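Local coordinates for glycerol dehydrogenase (Schizosaccharomyces pombe, PDB 1TA9), which probably oxidises glycerol to dihydroxyacetone with NAD(+), using a zinc ion, as part of glycerol assimilation, at residues K268-L271 with E272-L276. Numbering follows the deposited sequence.
Sequences KDTL and EKYAL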
loop_
_atom_site.group_PDB
_atom_site.type_symbol
_atom_site.label_atom_id
_atom_site.label_comp_id
_atom_site.label_asym_id
_atom_site.label_seq_id
_atom_site.Cartn_x
_atom_site.Cartn_y
_atom_site.Cartn_z
ATOM N N LYS B 268 -5.155 8.205 -23.020
ATOM C CA LYS B 268 -4.072 8.484 -22.074
ATOM C C LYS B 268 -3.302 7.215 -21.698
ATOM O O LYS B 268 -2.071 7.175 -21.762
ATOM C CB LYS B 268 -4.648 9.121 -20.806
ATOM C CG LYS B 268 -3.632 9.390 -19.697
ATOM C CD LYS B 268 -4.336 9.925 -18.453
ATOM C CE LYS B 268 -3.359 10.383 -17.380
ATOM N NZ LYS B 268 -2.564 9.259 -16.827
ATOM N N ASP B 269 -4.036 6.179 -21.305
ATOM C CA ASP B 269 -3.429 4.916 -20.898
ATOM C C ASP B 269 -2.629 4.234 -21.999
ATOM O O ASP B 269 -1.552 3.686 -21.750
ATOM C CB ASP B 269 -4.502 3.946 -20.408
ATOM C CG ASP B 269 -5.076 4.338 -19.058
ATOM O OD1 ASP B 269 -5.977 3.619 -18.577
ATOM O OD2 ASP B 269 -4.634 5.356 -18.483
ATOM N N THR B 270 -3.165 4.251 -23.213
ATOM C CA THR B 270 -2.495 3.616 -24.346
ATOM C C THR B 270 -1.186 4.323 -24.691
ATOM O O THR B 270 -0.173 3.677 -24.987
ATOM C CB THR B 270 -3.422 3.596 -25.575
ATOM O OG1 THR B 270 -4.608 2.863 -25.247
ATOM C CG2 THR B 270 -2.736 2.929 -26.766
ATOM N N LEU B 271 -1.199 5.650 -24.649
ATOM C CA LEU B 271 0.010 6.400 -24.956
ATOM C C LEU B 271 1.084 6.108 -23.909
ATOM O O LEU B 271 2.254 5.916 -24.241
ATOM C CB LEU B 271 -0.288 7.897 -24.986
ATOM C CG LEU B 271 -1.230 8.380 -26.092
ATOM C CD1 LEU B 271 -1.460 9.873 -25.916
ATOM C CD2 LEU B 271 -0.625 8.085 -27.472
ATOM N N GLU B 272 0.683 6.078 -22.643
ATOM C CA GLU B 272 1.622 5.804 -21.565
ATOM C C GLU B 272 2.302 4.451 -21.739
ATOM O O GLU B 272 3.501 4.313 -21.513
ATOM C CB GLU B 272 0.907 5.855 -20.212
ATOM C CG GLU B 272 0.690 7.273 -19.700
ATOM C CD GLU B 272 0.016 7.319 -18.337
ATOM O OE1 GLU B 272 0.353 6.483 -17.467
ATOM O OE2 GLU B 272 -0.841 8.202 -18.132
ATOM N N LYS B 273 1.537 3.454 -22.159
ATOM C CA LYS B 273 2.083 2.115 -22.337
ATOM C C LYS B 273 2.836 1.908 -23.645
ATOM O O LYS B 273 3.895 1.280 -23.662
ATOM C CB LYS B 273 0.966 1.068 -22.285
ATOM C CG LYS B 273 0.283 0.890 -20.939
ATOM C CD LYS B 273 -0.848 -0.131 -21.077
ATOM C CE LYS B 273 -1.570 -0.372 -19.762
ATOM N NZ LYS B 273 -2.677 -1.357 -19.949
ATOM N N TYR B 274 2.307 2.461 -24.731
ATOM C CA TYR B 274 2.882 2.221 -26.048
ATOM C C TYR B 274 3.450 3.352 -26.903
ATOM O O TYR B 274 3.973 3.086 -27.981
ATOM C CB TYR B 274 1.835 1.475 -26.879
ATOM C CG TYR B 274 1.317 0.225 -26.208
ATOM C CD1 TYR B 274 2.104 -0.921 -26.134
ATOM C CD2 TYR B 274 0.051 0.196 -25.617
ATOM C CE1 TYR B 274 1.652 -2.067 -25.490
ATOM C CE2 TYR B 274 -0.415 -0.952 -24.965
ATOM C CZ TYR B 274 0.394 -2.079 -24.910
ATOM O OH TYR B 274 -0.044 -3.228 -24.289
ATOM N N ALA B 275 3.366 4.598 -26.458
ATOM C CA ALA B 275 3.879 5.689 -27.290
ATOM C C ALA B 275 5.327 5.521 -27.764
ATOM O O ALA B 275 5.612 5.636 -28.963
ATOM C CB ALA B 275 3.721 7.027 -26.566
ATOM N N LEU B 276 6.244 5.255 -26.839
ATOM C CA LEU B 276 7.645 5.102 -27.221
ATOM C C LEU B 276 7.911 3.854 -28.055
ATOM O O LEU B 276 8.753 3.879 -28.950
ATOM C CB LEU B 276 8.554 5.100 -25.988
ATOM C CG LEU B 276 10.044 4.863 -26.271
ATOM C CD1 LEU B 276 10.530 5.779 -27.398
ATOM C CD2 LEU B 276 10.847 5.102 -25.002
#
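K268 and E272 pair one helical turn apart, in an i to i+4 salt bridge on the surface of helix 258-284. K268 sends its CG anti to the backbone N (chi1 177°), and its chain stays extended as far as CE. A bend at the last torsion (chi4 -66°) then brings NZ back to the carboxylate, while the same cation makes a cation-pi contact with W237. E272 reaches out with an extended chain, and the two side chains meet at an angle. One carboxylate oxygen does the touching. K268 NZ lies only 2.4 Å from E272 OE2, a very short modelled distance whose exact value is doubtful, and 4.1 Å from E272 OE1. With an alanine at K268, the E272 carboxylate is likely to lose its charged mate and be freer to turn, and W237 its cation.

Beneath the side chains run four i to i+4 backbone bonds, the pattern of an alpha-helix. They include E272 N to K268 O at 3.1 Å and Y274 N to T270 O at 2.8 Å. On another side of the helix, T270 CG2 approaches the Y274 ring at CD2 (4.1 Å), while CB of K273 lies above one face of that ring, toward its rim. A275 CB lies against the L271 carbonyl, 3.0 Å from L271 O, and the CB atoms of L271 and A275 are 4.4 Å apart.

This turn belongs to two subunit interfaces: D269 OD1, whose neighbour OD2 forms a salt bridge with R265 NE, shares a hydrogen bond with Y262 OH of a third subunit, and Y274 OH bonds to the D349 carbonyl of a second. In the helical domain of this iron-containing alcohol dehydrogenase fold, L271 packs on A233 and L234 of helix 223-245, which carries the zinc ligand D232, and T270 and Y274 rest against helix 289-307.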